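TRAP dicarboxylate transporter-DctP subunit (Desulfovibrio salexigens, PDB 4N6D) probably binds a small solute, possibly a dicarboxylate, in the periplasm for a TRAP transporter. Local coordinates at residues Q66-G70 with S71-G75; M297-I300 with K301-L305; D328-E331 with L332-Y336. One frame throughout, in Å; residues are numbered along the deposited sequence.

Contact 1: residues Q66-G70 with S71-G75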
ATOM      1  N   GLN A  66      -6.417  21.056  -9.307  1.00 10.88           N
ATOM      2  CA  GLN A  66      -6.207  21.596  -7.972  1.00  9.87           C
ATOM      3  C   GLN A  66      -6.172  20.444  -6.986  1.00 13.65           C
ATOM      4  O   GLN A  66      -7.093  19.635  -6.944  1.00 10.07           O
ATOM      5  CB  GLN A  66      -7.349  22.510  -7.533  1.00 12.70           C
ATOM      6  CG  GLN A  66      -7.409  23.814  -8.262  1.00 22.62           C
ATOM      7  CD  GLN A  66      -7.866  23.615  -9.677  1.00 24.12           C
ATOM      8  OE1 GLN A  66      -7.150  23.943 -10.625  1.00 20.95           O
ATOM      9  NE2 GLN A  66      -9.073  23.075  -9.836  1.00 24.14           N
ATOM     10  N   THR A  67      -5.109  20.390  -6.193  1.00 10.67           N
ATOM     11  CA  THR A  67      -4.934  19.313  -5.233  1.00  9.76           C
ATOM     12  C   THR A  67      -5.306  19.725  -3.810  1.00 10.94           C
ATOM     13  O   THR A  67      -5.094  20.868  -3.379  1.00 13.12           O
ATOM     14  CB  THR A  67      -3.508  18.779  -5.264  1.00  9.22           C
ATOM     15  OG1 THR A  67      -2.594  19.803  -4.864  1.00 12.49           O
ATOM     16  CG2 THR A  67      -3.145  18.275  -6.658  1.00 10.39           C
ATOM     17  N   TYR A  68      -5.844  18.755  -3.076  1.00  9.77           N
ATOM     18  CA  TYR A  68      -6.284  18.962  -1.718  1.00 12.18           C
ATOM     19  C   TYR A  68      -5.748  17.851  -0.813  1.00 11.79           C
ATOM     20  O   TYR A  68      -6.493  16.957  -0.421  1.00 11.36           O
ATOM     21  CB  TYR A  68      -7.810  18.975  -1.686  1.00 12.53           C
ATOM     22  CG  TYR A  68      -8.422  20.143  -2.427  1.00 11.45           C
ATOM     23  CD1 TYR A  68      -8.622  20.100  -3.789  1.00 10.11           C
ATOM     24  CD2 TYR A  68      -8.800  21.286  -1.746  1.00 11.20           C
ATOM     25  CE1 TYR A  68      -9.191  21.160  -4.473  1.00 11.86           C
ATOM     26  CE2 TYR A  68      -9.364  22.341  -2.400  1.00 10.88           C
ATOM     27  CZ  TYR A  68      -9.566  22.283  -3.765  1.00  9.73           C
ATOM     28  OH  TYR A  68     -10.119  23.372  -4.393  1.00 10.76           O
ATOM     29  N   PRO A  69      -4.448  17.910  -0.487  1.00 12.56           N
ATOM     30  CA  PRO A  69      -3.851  16.975   0.464  1.00 13.19           C
ATOM     31  C   PRO A  69      -4.409  17.186   1.864  1.00 11.78           C
ATOM     32  O   PRO A  69      -5.012  18.221   2.167  1.00 15.47           O
ATOM     33  CB  PRO A  69      -2.374  17.360   0.443  1.00 13.59           C
ATOM     34  CG  PRO A  69      -2.397  18.824   0.132  1.00 12.87           C
ATOM     35  CD  PRO A  69      -3.490  18.969  -0.875  1.00 13.63           C
ATOM     36  N   GLY A  70      -4.210  16.202   2.725  1.00 11.00           N
ATOM     37  CA  GLY A  70      -4.528  16.360   4.123  1.00 10.67           C
ATOM     38  C   GLY A  70      -5.995  16.607   4.428  1.00 14.49           C
ATOM     39  O   GLY A  70      -6.339  17.315   5.381  1.00 14.58           O
ATOM     40  N   SER A  71      -6.861  16.001   3.620  1.00 12.78           N
ATOM     41  CA  SER A  71      -8.277  15.931   3.931  1.00  8.52           C
ATOM     42  C   SER A  71      -8.935  17.306   3.908  1.00 11.53           C
ATOM     43  O   SER A  71      -9.942  17.544   4.588  1.00 15.00           O
ATOM     44  CB  SER A  71      -8.494  15.256   5.289  1.00 12.14           C
ATOM     45  OG  SER A  71      -8.164  13.874   5.238  1.00 12.68           O
ATOM     46  N   THR A  72      -8.387  18.198   3.093  1.00  9.80           N
ATOM     47  CA  THR A  72      -8.921  19.563   3.020  1.00 14.77           C
ATOM     48  C   THR A  72     -10.167  19.704   2.153  1.00 17.96           C
ATOM     49  O   THR A  72     -10.860  20.707   2.232  1.00 25.11           O
ATOM     50  CB  THR A  72      -7.897  20.576   2.539  1.00 11.45           C
ATOM     51  OG1 THR A  72      -7.297  20.167   1.303  1.00 18.64           O
ATOM     52  CG2 THR A  72      -6.818  20.787   3.625  1.00 15.62           C
ATOM     53  N   LEU A  73     -10.451  18.713   1.319  1.00  9.43           N
ATOM     54  CA  LEU A  73     -11.711  18.706   0.576  1.00 10.17           C
ATOM     55  C   LEU A  73     -12.534  17.490   0.991  1.00 10.92           C
ATOM     56  O   LEU A  73     -13.637  17.638   1.491  1.00 12.16           O
ATOM     57  CB  LEU A  73     -11.433  18.701  -0.920  1.00  9.17           C
ATOM     58  CG  LEU A  73     -12.614  18.675  -1.889  1.00 10.44           C
ATOM     59  CD1 LEU A  73     -13.578  19.794  -1.609  1.00 15.58           C
ATOM     60  CD2 LEU A  73     -12.096  18.719  -3.356  1.00 11.94           C
ATOM     61  N   LEU A  74     -11.996  16.290   0.773  1.00 10.14           N
ATOM     62  CA  LEU A  74     -12.590  15.060   1.291  1.00  8.42           C
ATOM     63  C   LEU A  74     -11.541  14.313   2.110  1.00  8.69           C
ATOM     64  O   LEU A  74     -10.349  14.387   1.827  1.00 11.19           O
ATOM     65  CB  LEU A  74     -13.079  14.151   0.160  1.00  8.49           C
ATOM     66  CG  LEU A  74     -14.083  14.710  -0.833  1.00 11.62           C
ATOM     67  CD1 LEU A  74     -14.325  13.729  -1.969  1.00 10.37           C
ATOM     68  CD2 LEU A  74     -15.360  15.017  -0.118  1.00 14.25           C
ATOM     69  N   GLY A  75     -11.977  13.599   3.132  1.00 13.99           N
ATOM     70  CA  GLY A  75     -11.066  12.817   3.944  1.00 16.21           C
ATOM     71  C   GLY A  75     -11.420  11.342   3.921  1.00 16.05           C
ATOM     72  O   GLY A  75     -12.113  10.869   3.030  1.00 12.87           O
TER
HETATM   73  O   HOH W   1      -9.019  16.430   0.334  1.00 10.06           O
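L73 lays its CD2 methyl over one face of the Y68 ring, at the point where strand 63-68 leaves the mixed sheet through a type I' beta turn running from P69 to T72. The evidence for a CH-pi contact is the position of that methyl: L73 CD2 lies 4.0 Å from the centroid of the Y68 ring and 20° off the ring normal, displaced toward the rim. The leucine stem supports the same approach, since L73 CB comes to 3.7 Å from Y68 CG. T72 reaches the aromatic residue differently, for its OG1 lies at the ring edge, in the ring plane, and is 3.3 Å from Y68 CB. T72 OG1 is also 3.1 Å from P69 O, a possible hydrogen bond, the proton's acceptor not being settled. The placement follows from the T72 side chain: OG1 sits between the backbone N and the carbonyl carbon, which turns it back toward the proline carbonyl.

The turn itself carries the geometric signature of its class, with positive phi at both inner residues, G70 (63°) and S71 (66°). Outside it, S71 OG is hydrogen-bonded to F37 O and the backbone of G70 pairs with P38, so the bend is fastened to the chain that follows strand 30-35. L74 packs against T79 and V83 of helix 79-85.

A single water bridges the strand end to the loop. It donates to Y68 O at 2.7 Å and to L74 O at 2.9 Å, and it accepts from L73 N, also at 2.9 Å.

Contact 2: residues M297-I300 with K301-L305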
ATOM      1  N   MET A 297      10.079 -18.337   8.079  1.00 14.53           N
ATOM      2  CA  MET A 297       9.203 -17.692   7.095  1.00 12.66           C
ATOM      3  C   MET A 297       8.079 -18.640   6.664  1.00 11.51           C
ATOM      4  O   MET A 297       6.947 -18.218   6.448  1.00 11.77           O
ATOM      5  CB  MET A 297      10.004 -17.197   5.888  1.00 15.54           C
ATOM      6  CG  MET A 297      10.988 -16.059   6.202  1.00 14.58           C
ATOM      7  SD  MET A 297      10.133 -14.534   6.659  1.00 16.69           S
ATOM      8  CE  MET A 297       9.691 -13.910   5.038  1.00 16.31           C
ATOM      9  N   GLN A 298       8.378 -19.928   6.541  1.00 13.79           N
ATOM     10  CA  GLN A 298       7.335 -20.892   6.185  1.00 12.46           C
ATOM     11  C   GLN A 298       6.343 -21.069   7.327  1.00 13.55           C
ATOM     12  O   GLN A 298       5.162 -21.232   7.095  1.00 14.34           O
ATOM     13  CB  GLN A 298       7.947 -22.234   5.822  1.00 17.08           C
ATOM     14  CG  GLN A 298       6.928 -23.268   5.334  1.00 16.47           C
ATOM     15  CD  GLN A 298       6.145 -22.798   4.120  1.00 18.70           C
ATOM     16  OE1 GLN A 298       6.719 -22.316   3.150  1.00 23.44           O
ATOM     17  NE2 GLN A 298       4.828 -22.893   4.194  1.00 19.94           N
ATOM     18  N   ALA A 299       6.822 -21.045   8.567  1.00 14.03           N
ATOM     19  CA  ALA A 299       5.915 -21.124   9.707  1.00 13.24           C
ATOM     20  C   ALA A 299       4.965 -19.936   9.711  1.00 11.49           C
ATOM     21  O   ALA A 299       3.769 -20.088   9.979  1.00 13.26           O
ATOM     22  CB  ALA A 299       6.679 -21.215  11.017  1.00 13.79           C
ATOM     23  N   ILE A 300       5.483 -18.752   9.408  1.00 12.84           N
ATOM     24  CA  ILE A 300       4.632 -17.570   9.323  1.00 14.93           C
ATOM     25  C   ILE A 300       3.550 -17.763   8.275  1.00 12.83           C
ATOM     26  O   ILE A 300       2.397 -17.445   8.525  1.00 13.78           O
ATOM     27  CB  ILE A 300       5.433 -16.301   9.017  1.00 16.29           C
ATOM     28  CG1 ILE A 300       6.313 -15.960  10.215  1.00 12.35           C
ATOM     29  CG2 ILE A 300       4.481 -15.132   8.697  1.00 17.57           C
ATOM     30  CD1 ILE A 300       7.340 -14.881   9.933  1.00 14.00           C
ATOM     31  N   LYS A 301       3.904 -18.309   7.112  1.00 12.46           N
ATOM     32  CA  LYS A 301       2.908 -18.586   6.072  1.00 15.17           C
ATOM     33  C   LYS A 301       1.824 -19.542   6.562  1.00 12.49           C
ATOM     34  O   LYS A 301       0.623 -19.324   6.356  1.00 15.48           O
ATOM     35  CB  LYS A 301       3.546 -19.227   4.848  1.00 22.04           C
ATOM     36  CG  LYS A 301       4.339 -18.313   3.943  1.00 29.94           C
ATOM     37  CD  LYS A 301       4.541 -18.962   2.560  1.00 30.70           C
ATOM     38  CE  LYS A 301       3.193 -19.350   1.911  1.00 38.44           C
ATOM     39  NZ  LYS A 301       3.276 -19.917   0.520  1.00 42.86           N
ATOM     40  N   ASP A 302       2.253 -20.622   7.199  1.00 12.89           N
ATOM     41  CA  ASP A 302       1.338 -21.644   7.658  1.00 13.67           C
ATOM     42  C   ASP A 302       0.380 -21.062   8.685  1.00 15.89           C
ATOM     43  O   ASP A 302      -0.797 -21.395   8.697  1.00 17.89           O
ATOM     44  CB  ASP A 302       2.101 -22.818   8.282  1.00 14.67           C
ATOM     45  CG  ASP A 302       2.960 -23.560   7.281  1.00 19.27           C
ATOM     46  OD1 ASP A 302       2.812 -23.334   6.059  1.00 19.92           O
ATOM     47  OD2 ASP A 302       3.802 -24.378   7.726  1.00 21.72           O
ATOM     48  N   LYS A 303       0.898 -20.187   9.544  1.00 13.27           N
ATOM     49  CA  LYS A 303       0.097 -19.637  10.632  1.00 13.87           C
ATOM     50  C   LYS A 303      -0.858 -18.577  10.145  1.00 15.02           C
ATOM     51  O   LYS A 303      -1.830 -18.262  10.832  1.00 16.82           O
ATOM     52  CB  LYS A 303       1.004 -19.078  11.739  1.00 11.96           C
ATOM     53  CG  LYS A 303       1.695 -20.193  12.549  1.00 13.72           C
ATOM     54  CD  LYS A 303       2.866 -19.645  13.365  1.00 17.53           C
ATOM     55  CE  LYS A 303       3.582 -20.710  14.192  1.00 19.22           C
ATOM     56  NZ  LYS A 303       2.808 -21.170  15.396  1.00 21.37           N
ATOM     57  N   THR A 304      -0.587 -18.018   8.967  1.00 13.05           N
ATOM     58  CA  THR A 304      -1.400 -16.905   8.475  1.00 14.67           C
ATOM     59  C   THR A 304      -2.308 -17.361   7.318  1.00 17.16           C
ATOM     60  O   THR A 304      -3.082 -16.584   6.784  1.00 14.15           O
ATOM     61  CB  THR A 304      -0.560 -15.645   8.089  1.00 26.13           C
ATOM     62  OG1 THR A 304       0.367 -15.939   7.047  1.00 22.87           O
ATOM     63  CG2 THR A 304       0.194 -15.102   9.287  1.00 26.05           C
ATOM     64  N   LEU A 305      -2.236 -18.634   6.960  1.00 16.53           N
ATOM     65  CA  LEU A 305      -3.114 -19.156   5.905  1.00 19.13           C
ATOM     66  C   LEU A 305      -4.618 -18.898   6.177  1.00 10.84           C
ATOM     67  O   LEU A 305      -5.364 -18.608   5.241  1.00 13.48           O
ATOM     68  CB  LEU A 305      -2.834 -20.643   5.654  1.00 23.77           C
ATOM     69  CG  LEU A 305      -3.469 -21.254   4.399  1.00 32.01           C
ATOM     70  CD1 LEU A 305      -3.209 -20.410   3.147  1.00 35.71           C
ATOM     71  CD2 LEU A 305      -2.934 -22.652   4.195  1.00 32.59           C
TER
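Q298 bends forward along the helix surface so that its amide nitrogen meets the carboxylate of D302, four residues on. The torsions account for the reach: CG stands opposite the backbone N (chi1 -176°), and a bend at chi2 swings the amide toward the following turn. Q298 NE2 then donates to D302 OD1 at 2.8 Å. OD1 lies near the Q298 amide plane, but the bond is bent, with an N-H...O angle of 144°. The acceptor is approached from above the carboxylate plane, and the two flat groups are turned 50° against each other. On the aspartate side, D302 CG lies 3.2 Å from Q298 O, the carbonyl that accepts the backbone N-H of D302.

All of this lies on helix 294-317, an element of the family 7 extracellular solute-binding fold, and the i to i+4 spacing is confirmed by backbone bonds such as K303 N to A299 O at 2.9 Å. K303 runs its aliphatic stem past that same carbonyl, with CG 3.3 Å from A299 O, before the bend at chi4 leads the ammonium end off. K301, two residues earlier, passes its CG 3.6 Å from M297 O and bends at chi3.

On the inward side T304 turns its hydroxyl back to the preceding turn. T304 OG1 donates to I300 O at 2.9 Å, which gives the hydroxyl of this buried residue a partner within its own helix; I300 O also takes a weak bond from T304 N. T304 also touches I178 and S181 of helix 173-181, while I300 packs on L161 and L182; the methyls I300 CG2 and T304 CG2 approach to 4.3 Å.

Contact 3: residues D328-E331 with L332-Y336; sequences DVEE and LRIKY
E330 and R333 run side by side, pointing the same way, and lock through a side-on, two-nitrogen salt bridge. R333 NE donates to E330 OE1 at 2.9 Å with a nearly straight N-H...O angle of 174°, and R333 NH2 donates to E330 OE2 at 2.8 Å. Both oxygens lie close to the guanidinium plane, but the carboxylate is rotated 37° against it: OE1 is met from above its plane and OE2 on the syn side but tilted out of the plane. The glutamate bend at chi2 and the arginine bend at chi3 bring the two ends together. R333 NH1 forms a further salt bridge with E337, so the guanidinium is held on more than one side and its rotation is restricted. I334 CD1 lies 3.6 Å from E330 OE2, placing a methyl against the same carboxylate.

The tighter part is the side turned to the body of the protein: V329 is buried against V107, L112 and F114, and R333 also touches F114. L332 presses on A123 and D126 of helix 117-131, its CG only 3.3 Å from D328 O. D328 reaches K130 and Y131 of that helix, and K335 pairs with D126. By contrast E331 and I334 are exposed: the E331 chain is extended beyond CG, and across this contact its side chain meets little beyond the backbone N of L332.

Regular backbone bonds, such as I334 N to E330 O at 3.0 Å, underlie the whole stretch. The arrangement is that of an amphipathic alpha helix, here helix 322-337, with an i to i+3 Glu-Arg salt bridge on its surface.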
ATOM      1  N   ASP A 328      -3.612 -15.829 -10.181  1.00  9.14           N
ATOM      2  CA  ASP A 328      -3.201 -14.745 -11.047  1.00  9.62           C
ATOM      3  C   ASP A 328      -2.276 -13.749 -10.350  1.00  9.52           C
ATOM      4  O   ASP A 328      -1.353 -13.219 -10.968  1.00 10.28           O
ATOM      5  CB  ASP A 328      -4.421 -14.020 -11.602  1.00  8.55           C
ATOM      6  CG  ASP A 328      -5.154 -14.830 -12.641  1.00 16.75           C
ATOM      7  OD1 ASP A 328      -4.597 -15.854 -13.105  1.00 16.45           O
ATOM      8  OD2 ASP A 328      -6.287 -14.420 -13.005  1.00 13.26           O
ATOM      9  N   VAL A 329      -2.499 -13.515  -9.062  1.00  7.37           N
ATOM     10  CA  VAL A 329      -1.674 -12.584  -8.302  1.00  8.01           C
ATOM     11  C   VAL A 329      -0.244 -13.128  -8.224  1.00 10.57           C
ATOM     12  O   VAL A 329       0.711 -12.373  -8.408  1.00  9.71           O
ATOM     13  CB  VAL A 329      -2.236 -12.331  -6.895  1.00  9.04           C
ATOM     14  CG1 VAL A 329      -1.242 -11.579  -6.017  1.00 10.66           C
ATOM     15  CG2 VAL A 329      -3.524 -11.511  -7.014  1.00  8.35           C
ATOM     16  N   GLU A 330      -0.097 -14.422  -7.964  1.00  7.88           N
ATOM     17  CA  GLU A 330       1.259 -14.994  -7.868  1.00  8.36           C
ATOM     18  C   GLU A 330       1.974 -14.916  -9.221  1.00  8.74           C
ATOM     19  O   GLU A 330       3.188 -14.685  -9.295  1.00  9.11           O
ATOM     20  CB  GLU A 330       1.224 -16.437  -7.352  1.00  8.60           C
ATOM     21  CG  GLU A 330       2.575 -17.170  -7.373  1.00  9.23           C
ATOM     22  CD  GLU A 330       3.616 -16.649  -6.386  1.00  9.42           C
ATOM     23  OE1 GLU A 330       3.346 -15.707  -5.609  1.00  9.60           O
ATOM     24  OE2 GLU A 330       4.716 -17.231  -6.375  1.00 10.02           O
ATOM     25  N   GLU A 331       1.227 -15.140 -10.291  1.00  9.37           N
ATOM     26  CA  GLU A 331       1.802 -15.041 -11.624  1.00 10.04           C
ATOM     27  C   GLU A 331       2.344 -13.624 -11.835  1.00  9.04           C
ATOM     28  O   GLU A 331       3.443 -13.450 -12.359  1.00  9.54           O
ATOM     29  CB  GLU A 331       0.770 -15.405 -12.697  1.00 10.81           C
ATOM     30  CG  GLU A 331       1.271 -15.206 -14.146  1.00 11.70           C
ATOM     31  CD  GLU A 331       0.281 -15.623 -15.211  1.00 20.50           C
ATOM     32  OE1 GLU A 331      -0.920 -15.768 -14.901  1.00 17.79           O
ATOM     33  OE2 GLU A 331       0.715 -15.829 -16.376  1.00 21.52           O
ATOM     34  N   LEU A 332       1.573 -12.623 -11.424  1.00  8.65           N
ATOM     35  CA  LEU A 332       1.985 -11.230 -11.547  1.00  9.45           C
ATOM     36  C   LEU A 332       3.164 -10.901 -10.627  1.00  9.38           C
ATOM     37  O   LEU A 332       4.054 -10.137 -11.015  1.00 11.62           O
ATOM     38  CB  LEU A 332       0.796 -10.297 -11.278  1.00  8.26           C
ATOM     39  CG  LEU A 332      -0.286 -10.387 -12.355  1.00  8.67           C
ATOM     40  CD1 LEU A 332      -1.537  -9.680 -11.868  1.00  8.85           C
ATOM     41  CD2 LEU A 332       0.189  -9.769 -13.666  1.00 11.92           C
ATOM     42  N   ARG A 333       3.188 -11.465  -9.420  1.00  8.68           N
ATOM     43  CA  ARG A 333       4.319 -11.253  -8.526  1.00  8.98           C
ATOM     44  C   ARG A 333       5.627 -11.732  -9.187  1.00  9.65           C
ATOM     45  O   ARG A 333       6.649 -11.040  -9.187  1.00 10.05           O
ATOM     46  CB  ARG A 333       4.123 -12.008  -7.192  1.00  8.86           C
ATOM     47  CG  ARG A 333       5.181 -11.615  -6.137  1.00  9.20           C
ATOM     48  CD  ARG A 333       5.135 -12.466  -4.874  1.00  9.23           C
ATOM     49  NE  ARG A 333       5.478 -13.840  -5.177  1.00  9.61           N
ATOM     50  CZ  ARG A 333       6.712 -14.292  -5.355  1.00 14.71           C
ATOM     51  NH1 ARG A 333       7.765 -13.493  -5.216  1.00 14.65           N
ATOM     52  NH2 ARG A 333       6.895 -15.568  -5.656  1.00 13.58           N
ATOM     53  N   ILE A 334       5.591 -12.953  -9.710  1.00  9.83           N
ATOM     54  CA  ILE A 334       6.767 -13.491 -10.375  1.00 10.51           C
ATOM     55  C   ILE A 334       7.159 -12.623 -11.584  1.00 10.72           C
ATOM     56  O   ILE A 334       8.347 -12.415 -11.862  1.00 11.30           O
ATOM     57  CB  ILE A 334       6.535 -14.944 -10.786  1.00 10.69           C
ATOM     58  CG1 ILE A 334       6.371 -15.796  -9.542  1.00 10.65           C
ATOM     59  CG2 ILE A 334       7.729 -15.483 -11.579  1.00 11.43           C
ATOM     60  CD1 ILE A 334       5.904 -17.221  -9.816  1.00 10.79           C
ATOM     61  N   LYS A 335       6.176 -12.150 -12.334  1.00 10.85           N
ATOM     62  CA  LYS A 335       6.480 -11.287 -13.478  1.00 10.94           C
ATOM     63  C   LYS A 335       7.320 -10.062 -13.068  1.00 12.52           C
ATOM     64  O   LYS A 335       8.228  -9.644 -13.793  1.00 13.31           O
ATOM     65  CB  LYS A 335       5.168 -10.811 -14.123  1.00 10.57           C
ATOM     66  CG  LYS A 335       5.311  -9.852 -15.297  1.00 13.16           C
ATOM     67  CD  LYS A 335       3.890  -9.493 -15.772  1.00 20.93           C
ATOM     68  CE  LYS A 335       3.846  -8.501 -16.914  1.00 32.44           C
ATOM     69  NZ  LYS A 335       2.401  -8.107 -17.131  1.00 38.00           N
ATOM     70  N   TYR A 336       7.010  -9.479 -11.919  1.00 10.45           N
ATOM     71  CA  TYR A 336       7.628  -8.219 -11.527  1.00 10.66           C
ATOM     72  C   TYR A 336       8.778  -8.369 -10.546  1.00 14.26           C
ATOM     73  O   TYR A 336       9.580  -7.429 -10.382  1.00 12.11           O
ATOM     74  CB  TYR A 336       6.555  -7.240 -10.996  1.00 10.09           C
ATOM     75  CG  TYR A 336       5.658  -6.774 -12.118  1.00 13.07           C
ATOM     76  CD1 TYR A 336       6.165  -6.015 -13.152  1.00 10.95           C
ATOM     77  CD2 TYR A 336       4.311  -7.103 -12.158  1.00 11.24           C
ATOM     78  CE1 TYR A 336       5.369  -5.620 -14.204  1.00 13.79           C
ATOM     79  CE2 TYR A 336       3.502  -6.711 -13.208  1.00  9.47           C
ATOM     80  CZ  TYR A 336       4.039  -5.959 -14.230  1.00 12.21           C
ATOM     81  OH  TYR A 336       3.246  -5.553 -15.274  1.00 15.74           O
TER

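In the fold
All three contacts are local and lie at the surface, yet they belong to different parts of the fold. Contact 1 leaves an outermost strand of the five-stranded sheet through a turn, whereas contacts 2 and 3 sit on helices 294-317 and 322-337, consecutive in the chain. Contact 1 lies across the chain's centre from both, its centre about 39 Å from that of contact 2 and about 34 Å from that of contact 3; the helical pair have centres about 20 Å apart and nearest atoms about 7 Å apart, without touching. The chemistry differs accordingly: CH-pi packing and a bridging water at the turn, a hydrogen bond from a neutral amide to a carboxylate in contact 2, and a bidentate salt bridge in contact 3.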